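Local coordinates for putative sugar phosphate isomerase (Acidithiobacillus ferrooxidans, PDB 3L2H), which is probably a metal-binding cupin that may act as a sugar phosphate isomerase, although its reaction and substrate are not established, at residues 60-65 and 104-109; 79-84 and 94-99. One frame throughout, in Å; residues are numbered along the deposited sequence.

Interaction 1. Residues 60-65 and 104-109. With EDO (1,2-ethanediol), chain N.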
loop_
_atom_site.group_PDB
_atom_site.type_symbol
_atom_site.label_atom_id
_atom_site.label_comp_id
_atom_site.label_asym_id
_atom_site.label_seq_id
_atom_site.Cartn_x
_atom_site.Cartn_y
_atom_site.Cartn_z
ATOM N N THR B 60 -8.940 4.535 26.757
ATOM C CA THR B 60 -8.942 5.376 25.573
ATOM C C THR B 60 -10.120 6.347 25.625
ATOM O O THR B 60 -10.870 6.346 26.586
ATOM C CB THR B 60 -9.091 4.485 24.286
ATOM O OG1 THR B 60 -8.805 5.257 23.119
ATOM C CG2 THR B 60 -10.506 3.880 24.212
ATOM N N GLU B 61 -10.247 7.211 24.628
ATOM C CA GLU B 61 -11.523 7.883 24.391
ATOM C C GLU B 61 -12.282 7.026 23.416
ATOM O O GLU B 61 -11.720 6.583 22.404
ATOM C CB GLU B 61 -11.329 9.279 23.800
ATOM C CG GLU B 61 -12.626 9.924 23.291
ATOM C CD GLU B 61 -13.643 10.234 24.381
ATOM O OE1 GLU B 61 -13.274 10.161 25.575
ATOM O OE2 GLU B 61 -14.833 10.580 24.074
ATOM N N TYR B 62 -13.539 6.734 23.729
ATOM C CA TYR B 62 -14.459 5.973 22.859
ATOM C C TYR B 62 -14.235 6.316 21.403
ATOM O O TYR B 62 -14.392 7.473 21.009
ATOM C CB TYR B 62 -15.867 6.313 23.265
ATOM C CG TYR B 62 -16.991 5.506 22.655
ATOM C CD1 TYR B 62 -17.151 4.149 22.935
ATOM C CD2 TYR B 62 -17.901 6.109 21.802
ATOM C CE1 TYR B 62 -18.222 3.415 22.389
ATOM C CE2 TYR B 62 -18.975 5.408 21.269
ATOM C CZ TYR B 62 -19.126 4.067 21.565
ATOM O OH TYR B 62 -20.162 3.399 21.016
ATOM N N HIS B 63 -13.847 5.311 20.602
ATOM C CA HIS B 63 -13.437 5.597 19.233
ATOM C C HIS B 63 -13.666 4.445 18.242
ATOM O O HIS B 63 -13.853 3.283 18.615
ATOM C CB HIS B 63 -11.950 6.007 19.220
ATOM C CG HIS B 63 -11.025 4.866 19.489
ATOM N ND1 HIS B 63 -10.568 4.556 20.750
ATOM C CD2 HIS B 63 -10.572 3.875 18.675
ATOM C CE1 HIS B 63 -9.805 3.478 20.690
ATOM N NE2 HIS B 63 -9.824 3.018 19.448
ATOM N N LEU B 64 -13.612 4.812 16.960
ATOM C CA LEU B 64 -13.803 3.904 15.842
ATOM C C LEU B 64 -12.749 4.211 14.800
ATOM O O LEU B 64 -12.643 5.353 14.335
ATOM C CB LEU B 64 -15.180 4.125 15.213
ATOM C CG LEU B 64 -15.508 3.264 13.998
ATOM C CD1 LEU B 64 -15.694 1.797 14.374
ATOM C CD2 LEU B 64 -16.775 3.786 13.338
ATOM N N HIS B 65 -11.964 3.207 14.427
ATOM C CA HIS B 65 -11.000 3.334 13.327
ATOM C C HIS B 65 -11.636 2.933 11.991
ATOM O O HIS B 65 -12.353 1.946 11.896
ATOM C CB HIS B 65 -9.808 2.399 13.521
ATOM C CG HIS B 65 -8.875 2.788 14.614
ATOM N ND1 HIS B 65 -7.803 3.617 14.398
ATOM C CD2 HIS B 65 -8.787 2.384 15.904
ATOM C CE1 HIS B 65 -7.139 3.773 15.534
ATOM N NE2 HIS B 65 -7.715 3.037 16.461
ATOM N N ALA B 104 -17.397 1.190 17.579
ATOM C CA ALA B 104 -16.721 2.118 18.501
ATOM C C ALA B 104 -16.589 1.433 19.864
ATOM O O ALA B 104 -17.489 0.708 20.278
ATOM C CB ALA B 104 -17.514 3.435 18.613
ATOM N N HIS B 105 -15.494 1.667 20.564
ATOM C CA HIS B 105 -15.298 1.076 21.867
ATOM C C HIS B 105 -14.435 1.884 22.792
ATOM O O HIS B 105 -13.651 2.742 22.362
ATOM C CB HIS B 105 -14.628 -0.319 21.717
ATOM C CG HIS B 105 -13.143 -0.293 21.844
ATOM N ND1 HIS B 105 -12.308 -0.028 20.783
ATOM C CD2 HIS B 105 -12.339 -0.488 22.924
ATOM C CE1 HIS B 105 -11.049 -0.049 21.209
ATOM N NE2 HIS B 105 -11.042 -0.347 22.505
ATOM N N SER B 106 -14.572 1.557 24.073
ATOM C CA SER B 106 -13.637 1.929 25.098
ATOM C C SER B 106 -13.698 0.850 26.196
ATOM O O SER B 106 -14.627 0.070 26.257
ATOM C CB SER B 106 -13.916 3.323 25.684
ATOM O OG SER B 106 -15.233 3.402 26.222
ATOM N N ILE B 107 -12.670 0.814 27.033
ATOM C CA ILE B 107 -12.613 -0.062 28.190
ATOM C C ILE B 107 -12.401 0.766 29.461
ATOM O O ILE B 107 -11.579 1.701 29.476
ATOM C CB ILE B 107 -11.457 -1.079 28.062
ATOM C CG1 ILE B 107 -11.756 -2.097 26.961
ATOM C CG2 ILE B 107 -11.181 -1.842 29.401
ATOM C CD1 ILE B 107 -10.512 -2.845 26.406
ATOM N N SER B 108 -13.186 0.440 30.492
ATOM C CA SER B 108 -13.070 1.020 31.817
ATOM C C SER B 108 -12.580 -0.033 32.800
ATOM O O SER B 108 -12.896 -1.219 32.663
ATOM C CB SER B 108 -14.425 1.527 32.314
ATOM O OG SER B 108 -14.901 2.624 31.547
ATOM N N ASN B 109 -11.780 0.396 33.766
ATOM C CA ASN B 109 -11.445 -0.469 34.889
ATOM C C ASN B 109 -12.292 -0.023 36.066
ATOM O O ASN B 109 -11.963 0.960 36.722
ATOM C CB ASN B 109 -9.955 -0.438 35.254
ATOM C CG ASN B 109 -9.633 -1.349 36.410
ATOM O OD1 ASN B 109 -10.535 -1.984 36.961
ATOM N ND2 ASN B 109 -8.357 -1.394 36.824
HETATM C C1 EDO N . -7.160 0.784 23.308
HETATM O O1 EDO N . -7.693 1.368 22.100
HETATM C C2 EDO N . -8.039 -0.347 23.785
HETATM O O2 EDO N . -9.196 0.240 24.421
HETATM O O HOH W 1 -13.167 0.661 18.159
#
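His63 and His105 are joined by two backbone hydrogen bonds, an antiparallel hydrogen-bonded pair that forms a single bridge. His63 N gives to His105 O at 3.1 Å, and His105 N gives to His63 O at 3.0 Å. A water also donates to His63 O and hydrogen-bonds His105 ND1, so it ties this carbonyl to the imidazole. The two imidazoles lie side by side and point the same way, with planes 63° apart. His63 NE2 comes to 3.7 Å from His105 CE1. His63 ND1 donates to Glu61 O at 2.9 Å, in the plane of the ring, and its NE2 hydrogen-bonds Glu70 OE1; together they fix the ring's rotation. His63, His65, Glu70 and His105 match the metal-ligand positions of the cupin motifs, consistent with a metal site in this pocket. A 1,2-ethanediol, probably from the crystallisation liquor, lies in the pocket. Its O2 is hydrogen-bonded to His105 NE2 at 2.7 Å, and it also hydrogen-bonds Ser59 and Glu70. Ala104 CB sits over one face of the Tyr62 ring, toward the rim and 3.4 Å from Tyr62 CZ, a CH-pi contact. An alanine in place of Tyr62 would probably leave the Ala104 methyl without this aromatic cover. Thr60 CG2 packs on Ser106 CB at 3.8 Å.

Interaction 2. Residues 79-84 and 94-99. With EDO (1,2-ethanediol), chain O.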
loop_
_atom_site.group_PDB
_atom_site.type_symbol
_atom_site.label_atom_id
_atom_site.label_comp_id
_atom_site.label_asym_id
_atom_site.label_seq_id
_atom_site.Cartn_x
_atom_site.Cartn_y
_atom_site.Cartn_z
ATOM N N GLY B 79 -12.359 -5.645 33.680
ATOM C CA GLY B 79 -12.776 -4.373 33.111
ATOM C C GLY B 79 -14.173 -4.447 32.562
ATOM O O GLY B 79 -14.809 -5.494 32.599
ATOM N N THR B 80 -14.643 -3.325 32.039
ATOM C CA THR B 80 -15.941 -3.244 31.403
ATOM C C THR B 80 -15.703 -2.710 30.013
ATOM O O THR B 80 -15.144 -1.622 29.846
ATOM C CB THR B 80 -16.852 -2.308 32.138
ATOM O OG1 THR B 80 -17.081 -2.831 33.447
ATOM C CG2 THR B 80 -18.196 -2.114 31.369
ATOM N N LEU B 81 -16.090 -3.506 29.019
ATOM C CA LEU B 81 -15.920 -3.153 27.616
ATOM C C LEU B 81 -17.221 -2.528 27.114
ATOM O O LEU B 81 -18.260 -3.132 27.241
ATOM C CB LEU B 81 -15.575 -4.432 26.833
ATOM C CG LEU B 81 -15.627 -4.382 25.297
ATOM C CD1 LEU B 81 -14.602 -3.320 24.756
ATOM C CD2 LEU B 81 -15.389 -5.757 24.700
ATOM N N THR B 82 -17.166 -1.292 26.601
ATOM C CA THR B 82 -18.285 -0.679 25.928
ATOM C C THR B 82 -18.047 -0.763 24.430
ATOM O O THR B 82 -17.004 -0.335 23.959
ATOM C CB THR B 82 -18.445 0.807 26.349
ATOM O OG1 THR B 82 -18.737 0.837 27.740
ATOM C CG2 THR B 82 -19.541 1.533 25.578
HETATM N N MSE B 83 -19.009 -1.330 23.702
HETATM C CA MSE B 83 -18.986 -1.373 22.244
HETATM C C MSE B 83 -20.338 -0.951 21.750
HETATM O O MSE B 83 -21.337 -1.546 22.111
HETATM C CB MSE B 83 -18.664 -2.768 21.687
HETATM C CG MSE B 83 -17.311 -3.254 22.030
HETATM SE SE MSE B 83 -16.885 -4.995 21.143
HETATM C CE MSE B 83 -18.059 -6.157 22.217
ATOM N N GLU B 84 -20.370 0.099 20.921
ATOM C CA GLU B 84 -21.631 0.689 20.473
ATOM C C GLU B 84 -22.549 0.895 21.692
ATOM O O GLU B 84 -22.137 1.536 22.647
ATOM C CB GLU B 84 -22.240 -0.164 19.366
ATOM C CG GLU B 84 -21.325 -0.262 18.129
ATOM C CD GLU B 84 -21.226 1.072 17.381
ATOM O OE1 GLU B 84 -22.289 1.725 17.196
ATOM O OE2 GLU B 84 -20.113 1.480 16.999
ATOM N N ASP B 94 -9.521 -13.114 28.039
ATOM C CA ASP B 94 -10.474 -12.633 27.019
ATOM C C ASP B 94 -9.746 -11.879 25.893
ATOM O O ASP B 94 -8.725 -11.249 26.093
ATOM C CB ASP B 94 -11.519 -11.686 27.589
ATOM C CG ASP B 94 -12.491 -12.342 28.573
ATOM O OD1 ASP B 94 -12.488 -13.608 28.777
ATOM O OD2 ASP B 94 -13.255 -11.519 29.175
ATOM N N PHE B 95 -10.337 -11.901 24.708
ATOM C CA PHE B 95 -9.793 -11.260 23.562
ATOM C C PHE B 95 -10.891 -10.517 22.858
ATOM O O PHE B 95 -11.984 -11.079 22.642
ATOM C CB PHE B 95 -9.243 -12.322 22.620
ATOM C CG PHE B 95 -8.742 -11.775 21.286
ATOM C CD1 PHE B 95 -7.487 -11.223 21.169
ATOM C CD2 PHE B 95 -9.569 -11.781 20.165
ATOM C CE1 PHE B 95 -7.050 -10.712 19.928
ATOM C CE2 PHE B 95 -9.131 -11.304 18.954
ATOM C CZ PHE B 95 -7.869 -10.765 18.841
ATOM N N VAL B 96 -10.595 -9.287 22.449
ATOM C CA VAL B 96 -11.514 -8.529 21.633
ATOM C C VAL B 96 -10.745 -7.939 20.458
ATOM O O VAL B 96 -9.612 -7.443 20.620
ATOM C CB VAL B 96 -12.307 -7.473 22.495
ATOM C CG1 VAL B 96 -11.422 -6.570 23.182
ATOM C CG2 VAL B 96 -13.296 -6.658 21.634
ATOM N N GLY B 97 -11.334 -8.061 19.271
ATOM C CA GLY B 97 -10.737 -7.544 18.059
ATOM C C GLY B 97 -11.688 -6.614 17.329
ATOM O O GLY B 97 -12.919 -6.845 17.304
ATOM N N PHE B 98 -11.120 -5.585 16.708
ATOM C CA PHE B 98 -11.901 -4.595 15.980
ATOM C C PHE B 98 -11.499 -4.490 14.524
ATOM O O PHE B 98 -10.535 -3.777 14.182
ATOM C CB PHE B 98 -11.762 -3.236 16.651
ATOM C CG PHE B 98 -12.260 -3.237 18.059
ATOM C CD1 PHE B 98 -13.601 -3.055 18.316
ATOM C CD2 PHE B 98 -11.414 -3.472 19.114
ATOM C CE1 PHE B 98 -14.068 -3.112 19.596
ATOM C CE2 PHE B 98 -11.881 -3.473 20.396
ATOM C CZ PHE B 98 -13.218 -3.322 20.626
ATOM N N PRO B 99 -12.235 -5.199 13.656
ATOM C CA PRO B 99 -12.114 -4.959 12.236
ATOM C C PRO B 99 -12.457 -3.481 11.967
ATOM O O PRO B 99 -13.161 -2.849 12.748
ATOM C CB PRO B 99 -13.166 -5.903 11.627
ATOM C CG PRO B 99 -13.394 -6.960 12.679
ATOM C CD PRO B 99 -13.239 -6.236 13.970
HETATM C C1 EDO O . -14.610 -4.078 35.838
HETATM O O1 EDO O . -14.936 -2.814 35.259
HETATM C C2 EDO O . -15.482 -4.327 37.064
HETATM O O2 EDO O . -15.651 -5.730 37.197
#
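Thr80 OG1 hydrogen-bonds O1 of a 1,2-ethanediol at 2.8 Å, at one end of strand 79-83 and away from strand 95-98. The diol is also hydrogen-bonded to Asp110 N. No hydrogen bond joins the two segments themselves. They meet through four buried apolar side chains, Leu81 and Met83 against Val96 and Phe98. Leu81 and Val96 reach toward each other tip to tip, with Leu81 CD2 3.8 Å from Val96 CG2. That Val96 methyl is anti to the backbone N and also touches selenomethionine Met83 at SE, 4.0 Å away. The same SE lies 3.7 Å from Phe98 CE1, an oblique Met-aromatic contact. Leu81 CD1 comes to the edge of the same ring, near its plane, and is 4.4 Å from Phe98 CZ. The strand axes come no closer than 10.9 Å and their directions differ by 24°. This is face-to-face packing of two sheets, as in the cupin beta-barrel. Strand 79-83 lies between 86-90 and 105-108, and Phe98 stacks on His105 of the latter. Strand 95-98 lies beside 70-76, and Phe95 and Val96 pair with a strand of the second subunit, so that sheet continues across the interface.

In the fold
From the N terminus, the chain first enters interaction 1 at 60-65. It then runs through strand 70-76 to 79-84, the first half of interaction 2. Strand 86-90 follows beside 79-83, and 94-99 closes interaction 2 after only nine intervening residues. Residues 104-109 then close the larger loop of interaction 1, so interaction 2 is nested inside it. The two contacts meet directly. Strands 79-83 and 105-108 are neighbours in one sheet. Ser108 O probably hydrogen-bonds Thr80 N, and Ala104 N probably hydrogen-bonds Glu84 OE2. Interaction 1 brings His63 of 60-65 beside His105 of this sheet, at the probable metal site, while interaction 2 packs the sheet against the opposite, larger one.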